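Local structure of MIP07328p (Drosophila melanogaster, 6FKK) at residues N204-F209 / V229-K234; S249-R254 / P362-A367. The protein probably acts as a chemorepellent axon guidance cue, a semaphorin that binds semaphorin receptors through its extracellular region, of which this chain holds the sema and PSI domains. All coordinates share one frame; numbering follows the deposited sequence.

Interaction 1. Residues N204-F209 / V229-K234; sequences NGYVLF and VARVCK
Strands 206-209 and 229-233 run antiparallel, their axes 156° apart, with V207–V232 and F209–A230 as hydrogen-bonded pairs; the bond from F209 N to A230 O is 2.7 Å. Beyond them, K234 N reaches G205 O (3.2 Å), G205 having backbone angles that only glycine takes easily. On one face the guanidinium of R231 lies flat on the Y206 ring, planes 12° apart and centres 4.0 Å apart, with Y206 CE1 over the guanidinium centre. R231 CG sits between backbone N and carbonyl carbon (chi1 87°), and the extended chain then runs alongside the tyrosine. R231 NH2 has a weak hydrogen bond to G341 O. L208 CD2 packs on R231 CB (3.6 Å), and C233, disulfide-bonded to C343, brings SG obliquely to Y206 CE1 (4.0 Å). An alanine at R231 would probably leave the tyrosine face without its flat cationic partner and G341 O without that weak bond. On the other face, V232 CG2 meets the F209 ring edge at CE1 (4.0 Å), and V207 CG2 touches K234 CG; K234 NZ bridges to E202 and D159. This is a beta hairpin within one blade of the sema beta-propeller.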
ATOM      1  N   ASN A 204      10.130  13.674  -1.577  1.00 57.33           N
ATOM      2  CA  ASN A 204      11.100  14.539  -2.255  1.00 61.60           C
ATOM      3  C   ASN A 204      10.424  15.580  -3.147  1.00 74.20           C
ATOM      4  O   ASN A 204      10.797  15.780  -4.305  1.00 88.74           O
ATOM      5  CB  ASN A 204      12.100  13.704  -3.061  1.00 68.19           C
ATOM      6  CG  ASN A 204      13.031  12.896  -2.178  1.00 91.00           C
ATOM      7  OD1 ASN A 204      13.293  13.263  -1.034  1.00107.26           O
ATOM      8  ND2 ASN A 204      13.542  11.792  -2.712  1.00 90.45           N
ATOM      9  N   GLY A 205       9.425  16.257  -2.595  1.00 40.09           N
ATOM     10  CA  GLY A 205       8.725  17.274  -3.346  1.00 63.16           C
ATOM     11  C   GLY A 205       7.707  16.754  -4.336  1.00 57.43           C
ATOM     12  O   GLY A 205       7.037  17.561  -4.992  1.00 48.38           O
ATOM     13  N   TYR A 206       7.574  15.438  -4.470  1.00 51.85           N
ATOM     14  CA  TYR A 206       6.554  14.823  -5.306  1.00 42.38           C
ATOM     15  C   TYR A 206       5.491  14.168  -4.433  1.00 44.05           C
ATOM     16  O   TYR A 206       5.672  13.964  -3.228  1.00 36.43           O
ATOM     17  CB  TYR A 206       7.160  13.773  -6.247  1.00 45.63           C
ATOM     18  CG  TYR A 206       8.257  14.280  -7.153  1.00 54.89           C
ATOM     19  CD1 TYR A 206       7.955  14.954  -8.329  1.00 43.87           C
ATOM     20  CD2 TYR A 206       9.594  14.067  -6.844  1.00 36.35           C
ATOM     21  CE1 TYR A 206       8.955  15.414  -9.165  1.00 65.82           C
ATOM     22  CE2 TYR A 206      10.604  14.525  -7.674  1.00 51.08           C
ATOM     23  CZ  TYR A 206      10.277  15.198  -8.832  1.00 61.74           C
ATOM     24  OH  TYR A 206      11.272  15.658  -9.665  1.00 62.50           O
ATOM     25  N   VAL A 207       4.368  13.841  -5.063  1.00 47.84           N
ATOM     26  CA  VAL A 207       3.365  12.955  -4.491  1.00 46.65           C
ATOM     27  C   VAL A 207       3.178  11.809  -5.470  1.00 39.43           C
ATOM     28  O   VAL A 207       2.802  12.029  -6.628  1.00 54.14           O
ATOM     29  CB  VAL A 207       2.034  13.673  -4.218  1.00 36.10           C
ATOM     30  CG1 VAL A 207       1.011  12.689  -3.680  1.00 35.63           C
ATOM     31  CG2 VAL A 207       2.241  14.809  -3.232  1.00 38.38           C
ATOM     32  N   LEU A 208       3.464  10.594  -5.016  1.00 54.00           N
ATOM     33  CA  LEU A 208       3.384   9.404  -5.848  1.00 31.73           C
ATOM     34  C   LEU A 208       2.056   8.697  -5.611  1.00 37.73           C
ATOM     35  O   LEU A 208       1.607   8.568  -4.470  1.00 37.73           O
ATOM     36  CB  LEU A 208       4.545   8.454  -5.544  1.00 31.06           C
ATOM     37  CG  LEU A 208       5.951   9.056  -5.606  1.00 41.71           C
ATOM     38  CD1 LEU A 208       6.956   8.131  -4.943  1.00 39.74           C
ATOM     39  CD2 LEU A 208       6.355   9.335  -7.043  1.00 45.44           C
ATOM     40  N   PHE A 209       1.429   8.248  -6.695  1.00 31.29           N
ATOM     41  CA  PHE A 209       0.187   7.492  -6.634  1.00 33.97           C
ATOM     42  C   PHE A 209       0.392   6.125  -7.268  1.00 43.68           C
ATOM     43  O   PHE A 209       1.062   6.005  -8.299  1.00 54.63           O
ATOM     44  CB  PHE A 209      -0.955   8.229  -7.345  1.00 32.14           C
ATOM     45  CG  PHE A 209      -1.307   9.548  -6.720  1.00 53.06           C
ATOM     46  CD1 PHE A 209      -0.628  10.700  -7.078  1.00 47.03           C
ATOM     47  CD2 PHE A 209      -2.319   9.635  -5.778  1.00 40.53           C
ATOM     48  CE1 PHE A 209      -0.948  11.914  -6.507  1.00 44.09           C
ATOM     49  CE2 PHE A 209      -2.644  10.846  -5.203  1.00 40.26           C
ATOM     50  CZ  PHE A 209      -1.957  11.989  -5.567  1.00 56.46           C
ATOM     51  N   VAL A 229       2.751   3.624 -11.459  1.00 42.34           N
ATOM     52  CA  VAL A 229       3.092   4.641 -10.474  1.00 30.07           C
ATOM     53  C   VAL A 229       3.074   5.986 -11.185  1.00 37.65           C
ATOM     54  O   VAL A 229       3.666   6.136 -12.260  1.00 52.60           O
ATOM     55  CB  VAL A 229       4.455   4.376  -9.802  1.00 40.10           C
ATOM     56  CG1 VAL A 229       5.563   4.207 -10.835  1.00 35.74           C
ATOM     57  CG2 VAL A 229       4.792   5.496  -8.829  1.00 29.75           C
ATOM     58  N   ALA A 230       2.363   6.949 -10.607  1.00 39.90           N
ATOM     59  CA  ALA A 230       2.260   8.286 -11.168  1.00 31.81           C
ATOM     60  C   ALA A 230       2.726   9.302 -10.137  1.00 33.22           C
ATOM     61  O   ALA A 230       2.715   9.040  -8.932  1.00 43.54           O
ATOM     62  CB  ALA A 230       0.826   8.596 -11.616  1.00 37.56           C
ATOM     63  N   ARG A 231       3.145  10.471 -10.620  1.00 43.73           N
ATOM     64  CA  ARG A 231       3.669  11.503  -9.737  1.00 52.53           C
ATOM     65  C   ARG A 231       3.193  12.873 -10.197  1.00 51.34           C
ATOM     66  O   ARG A 231       2.850  13.081 -11.363  1.00 64.94           O
ATOM     67  CB  ARG A 231       5.204  11.475  -9.673  1.00 50.25           C
ATOM     68  CG  ARG A 231       5.907  12.273 -10.757  1.00 48.94           C
ATOM     69  CD  ARG A 231       7.412  12.195 -10.579  1.00 59.55           C
ATOM     70  NE  ARG A 231       8.128  13.051 -11.520  1.00 65.43           N
ATOM     71  CZ  ARG A 231       9.453  13.126 -11.597  1.00 65.68           C
ATOM     72  NH1 ARG A 231      10.202  12.392 -10.787  1.00 65.52           N
ATOM     73  NH2 ARG A 231      10.027  13.930 -12.480  1.00 72.92           N
ATOM     74  N   VAL A 232       3.167  13.805  -9.245  1.00 38.73           N
ATOM     75  CA  VAL A 232       2.848  15.204  -9.500  1.00 45.08           C
ATOM     76  C   VAL A 232       3.781  16.064  -8.661  1.00 44.34           C
ATOM     77  O   VAL A 232       4.204  15.672  -7.570  1.00 50.34           O
ATOM     78  CB  VAL A 232       1.373  15.539  -9.181  1.00 37.32           C
ATOM     79  CG1 VAL A 232       0.438  14.869 -10.172  1.00 36.98           C
ATOM     80  CG2 VAL A 232       1.031  15.123  -7.759  1.00 37.16           C
ATOM     81  N   CYS A 233       4.115  17.243  -9.182  1.00 38.81           N
ATOM     82  CA  CYS A 233       4.886  18.212  -8.415  1.00 40.02           C
ATOM     83  C   CYS A 233       3.965  18.928  -7.437  1.00 45.95           C
ATOM     84  O   CYS A 233       2.870  19.359  -7.808  1.00 55.60           O
ATOM     85  CB  CYS A 233       5.565  19.227  -9.335  1.00 67.16           C
ATOM     86  SG  CYS A 233       6.913  18.585 -10.360  1.00 58.71           S
ATOM     87  N   LYS A 234       4.410  19.055  -6.187  1.00 54.16           N
ATOM     88  CA  LYS A 234       3.582  19.728  -5.193  1.00 42.93           C
ATOM     89  C   LYS A 234       3.495  21.226  -5.457  1.00 54.72           C
ATOM     90  O   LYS A 234       2.462  21.844  -5.176  1.00 70.40           O
ATOM     91  CB  LYS A 234       4.121  19.459  -3.787  1.00 43.15           C
ATOM     92  CG  LYS A 234       4.146  17.986  -3.407  1.00 41.27           C
ATOM     93  CD  LYS A 234       4.454  17.785  -1.929  1.00 41.86           C
ATOM     94  CE  LYS A 234       5.850  18.264  -1.574  1.00 56.34           C
ATOM     95  NZ  LYS A 234       6.253  17.857  -0.198  1.00 55.59           N
TER

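Interaction 2. Residues S249-R254 / P362-A367; sequences SFLKAR and PLMEEA
K252 holds the incoming chain through its backbone: its N-H bonds to P362 O (2.8 Å), and its carbonyl O accepts M364 N (2.9 Å). Both donors lie nearly along the C=O axis. Two bonds from one residue to the partners flanking L363 make a single bridge between strand 251-254 and a segment running in much the same direction, the two 27° apart. Around this bridge the packing is close. P362, lacking an N-H, serves as acceptor while its ring packs at one end of the contact, CB meeting the edge of the F250 ring at CD2 (4.1 Å). That phenylalanine has CG anti to the backbone N (chi1 -179°), which brings its ring end nearer the proline. M364, bent at chi2 and chi3, lays CG against K252 O (3.4 Å) and SD against L251 CD1 (4.2 Å); a flexible thioether suits this winding course between backbone and leucine. The small methyl of A253 lets M364 CB approach its CB. L363 CD1 rests on K252 CG (4.0 Å), using the apolar part of a lysine whose NZ is engaged by E213 and the carbonyls of K190 and Q191.

Toward the other end the contact loosens. At E365 and E366 the CB atoms point away from strand 251-254, E366 being solvent-exposed and poorly ordered, while the carboxylate of E365 forms a salt bridge with K318. The chain returns at A367, whose CB lies 3.4 Å from R254 O, while the R254 side chain leads off to a salt bridge with D268 and makes a cation-pi contact with Y226. An N-linked glycan touches R254 and A367 on this partly exposed side. The arrangement is consistent with the extrusion of the sema domain, an insertion within one propeller blade, lying alongside strand 251-259 of the preceding blade.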
ATOM      1  N   SER A 249       2.518  18.566 -14.493  1.00 56.37           N
ATOM      2  CA  SER A 249       3.600  17.687 -14.070  1.00 40.51           C
ATOM      3  C   SER A 249       3.134  16.248 -13.879  1.00 41.39           C
ATOM      4  O   SER A 249       3.800  15.482 -13.176  1.00 64.90           O
ATOM      5  CB  SER A 249       4.224  18.194 -12.768  1.00 72.61           C
ATOM      6  OG  SER A 249       3.273  18.178 -11.719  1.00 40.30           O
ATOM      7  N   PHE A 250       2.009  15.860 -14.475  1.00 51.59           N
ATOM      8  CA  PHE A 250       1.493  14.508 -14.303  1.00 50.78           C
ATOM      9  C   PHE A 250       2.210  13.555 -15.250  1.00 57.03           C
ATOM     10  O   PHE A 250       2.105  13.687 -16.475  1.00 74.95           O
ATOM     11  CB  PHE A 250      -0.015  14.465 -14.543  1.00 46.60           C
ATOM     12  CG  PHE A 250      -0.617  13.098 -14.355  1.00 49.68           C
ATOM     13  CD1 PHE A 250      -0.977  12.653 -13.093  1.00 49.39           C
ATOM     14  CD2 PHE A 250      -0.825  12.259 -15.437  1.00 61.26           C
ATOM     15  CE1 PHE A 250      -1.533  11.398 -12.914  1.00 35.59           C
ATOM     16  CE2 PHE A 250      -1.379  11.002 -15.265  1.00 49.35           C
ATOM     17  CZ  PHE A 250      -1.734  10.573 -14.001  1.00 35.67           C
ATOM     18  N   LEU A 251       2.937  12.597 -14.678  1.00 47.15           N
ATOM     19  CA  LEU A 251       3.585  11.532 -15.427  1.00 35.83           C
ATOM     20  C   LEU A 251       3.305  10.209 -14.730  1.00 58.42           C
ATOM     21  O   LEU A 251       3.041  10.167 -13.526  1.00 59.31           O
ATOM     22  CB  LEU A 251       5.098  11.754 -15.539  1.00 36.10           C
ATOM     23  CG  LEU A 251       5.563  13.005 -16.281  1.00 45.80           C
ATOM     24  CD1 LEU A 251       7.071  13.151 -16.175  1.00 44.00           C
ATOM     25  CD2 LEU A 251       5.134  12.937 -17.734  1.00 56.72           C
ATOM     26  N   LYS A 252       3.361   9.122 -15.498  1.00 42.47           N
ATOM     27  CA  LYS A 252       3.171   7.792 -14.939  1.00 35.05           C
ATOM     28  C   LYS A 252       4.060   6.795 -15.666  1.00 49.91           C
ATOM     29  O   LYS A 252       4.432   6.990 -16.826  1.00 61.44           O
ATOM     30  CB  LYS A 252       1.708   7.337 -15.010  1.00 35.23           C
ATOM     31  CG  LYS A 252       1.124   7.265 -16.411  1.00 34.83           C
ATOM     32  CD  LYS A 252      -0.325   6.803 -16.361  1.00 48.09           C
ATOM     33  CE  LYS A 252      -0.947   6.735 -17.746  1.00 54.42           C
ATOM     34  NZ  LYS A 252      -2.371   6.300 -17.691  1.00 36.98           N
ATOM     35  N   ALA A 253       4.395   5.718 -14.962  1.00 48.17           N
ATOM     36  CA  ALA A 253       5.212   4.645 -15.505  1.00 48.47           C
ATOM     37  C   ALA A 253       4.641   3.314 -15.047  1.00 45.01           C
ATOM     38  O   ALA A 253       4.003   3.225 -13.994  1.00 39.79           O
ATOM     39  CB  ALA A 253       6.676   4.772 -15.068  1.00 36.51           C
ATOM     40  N   ARG A 254       4.868   2.281 -15.851  1.00 36.42           N
ATOM     41  CA  ARG A 254       4.393   0.949 -15.508  1.00 37.25           C
ATOM     42  C   ARG A 254       5.304   0.316 -14.465  1.00 45.13           C
ATOM     43  O   ARG A 254       6.523   0.506 -14.485  1.00 42.92           O
ATOM     44  CB  ARG A 254       4.329   0.064 -16.751  1.00 34.46           C
ATOM     45  CG  ARG A 254       3.811  -1.337 -16.472  1.00 34.51           C
ATOM     46  CD  ARG A 254       3.903  -2.230 -17.693  1.00 51.11           C
ATOM     47  NE  ARG A 254       3.409  -3.574 -17.407  1.00 49.66           N
ATOM     48  CZ  ARG A 254       3.431  -4.579 -18.275  1.00 57.50           C
ATOM     49  NH1 ARG A 254       3.924  -4.396 -19.492  1.00 57.36           N
ATOM     50  NH2 ARG A 254       2.960  -5.769 -17.924  1.00 75.33           N
ATOM     51  N   PRO A 362       1.737  11.338 -21.204  1.00 65.41           N
ATOM     52  CA  PRO A 362       1.908  11.164 -19.758  1.00 48.56           C
ATOM     53  C   PRO A 362       2.539   9.838 -19.368  1.00 54.58           C
ATOM     54  O   PRO A 362       2.871   9.655 -18.189  1.00 49.65           O
ATOM     55  CB  PRO A 362       0.473  11.260 -19.233  1.00 46.48           C
ATOM     56  CG  PRO A 362      -0.333  10.650 -20.330  1.00 47.35           C
ATOM     57  CD  PRO A 362       0.364  11.006 -21.631  1.00 53.81           C
ATOM     58  N   LEU A 363       2.719   8.917 -20.309  1.00 61.10           N
ATOM     59  CA  LEU A 363       3.224   7.583 -20.018  1.00 47.57           C
ATOM     60  C   LEU A 363       4.680   7.472 -20.445  1.00 50.03           C
ATOM     61  O   LEU A 363       5.026   7.792 -21.587  1.00 63.10           O
ATOM     62  CB  LEU A 363       2.382   6.520 -20.726  1.00 39.09           C
ATOM     63  CG  LEU A 363       2.817   5.072 -20.518  1.00 43.50           C
ATOM     64  CD1 LEU A 363       2.832   4.732 -19.040  1.00 36.74           C
ATOM     65  CD2 LEU A 363       1.892   4.137 -21.277  1.00 54.04           C
ATOM     66  N   MET A 364       5.528   7.017 -19.525  1.00 43.86           N
ATOM     67  CA  MET A 364       6.945   6.861 -19.807  1.00 43.12           C
ATOM     68  C   MET A 364       7.206   5.539 -20.521  1.00 43.80           C
ATOM     69  O   MET A 364       6.499   4.548 -20.321  1.00 58.81           O
ATOM     70  CB  MET A 364       7.758   6.929 -18.513  1.00 38.31           C
ATOM     71  CG  MET A 364       7.472   8.161 -17.666  1.00 36.57           C
ATOM     72  SD  MET A 364       7.834   9.707 -18.519  1.00 59.04           S
ATOM     73  CE  MET A 364       9.591   9.523 -18.807  1.00 60.22           C
ATOM     74  N   GLU A 365       8.244   5.537 -21.361  1.00 48.57           N
ATOM     75  CA  GLU A 365       8.534   4.367 -22.186  1.00 52.28           C
ATOM     76  C   GLU A 365       8.949   3.175 -21.332  1.00 61.68           C
ATOM     77  O   GLU A 365       8.409   2.072 -21.478  1.00 63.84           O
ATOM     78  CB  GLU A 365       9.624   4.704 -23.206  1.00 55.92           C
ATOM     79  CG  GLU A 365      10.034   3.539 -24.098  1.00 75.40           C
ATOM     80  CD  GLU A 365       8.957   3.146 -25.094  1.00 96.83           C
ATOM     81  OE1 GLU A 365       8.045   3.964 -25.345  1.00107.43           O
ATOM     82  OE2 GLU A 365       9.022   2.018 -25.627  1.00 95.02           O
ATOM     83  N   GLU A 366       9.904   3.379 -20.432  1.00 56.01           N
ATOM     84  CA  GLU A 366      10.459   2.291 -19.643  1.00 53.07           C
ATOM     85  C   GLU A 366       9.615   2.023 -18.404  1.00 40.21           C
ATOM     86  O   GLU A 366       8.990   2.927 -17.842  1.00 49.16           O
ATOM     87  CB  GLU A 366      11.900   2.603 -19.233  1.00 84.26           C
ATOM     88  CG  GLU A 366      12.866   2.686 -20.405  1.00113.36           C
ATOM     89  CD  GLU A 366      12.915   1.401 -21.213  1.00126.62           C
ATOM     90  OE1 GLU A 366      12.822   0.310 -20.610  1.00122.73           O
ATOM     91  OE2 GLU A 366      13.039   1.483 -22.454  1.00132.80           O
ATOM     92  N   ALA A 367       9.605   0.763 -17.986  1.00 44.15           N
ATOM     93  CA  ALA A 367       8.911   0.346 -16.780  1.00 35.52           C
ATOM     94  C   ALA A 367       9.874   0.327 -15.598  1.00 34.72           C
ATOM     95  O   ALA A 367      11.097   0.291 -15.760  1.00 48.18           O
ATOM     96  CB  ALA A 367       8.279  -1.033 -16.969  1.00 35.82           C
TER

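From the N terminus, interaction 1 closes first, folding strand 206-214 back onto strand 225-233 as a hairpin. Interaction 2 opens only afterwards, so the two stand in series, neither nested nor crossed, and its segments enclose a much longer excursion of 107 residues. They meet where strand 251-259 lies antiparallel to strand 225-233: A253 N is 2.8 Å from V229 O, and S249 OG is 2.8 Å from C233 N, both probable hydrogen bonds. Segments 204-209, 229-234 and 249-254 thus lie on successive strands of one sheet, with 362-367 added along its side. The C233–C343 disulfide reaches into that long excursion, giving a covalent tie between it and strand 225-233.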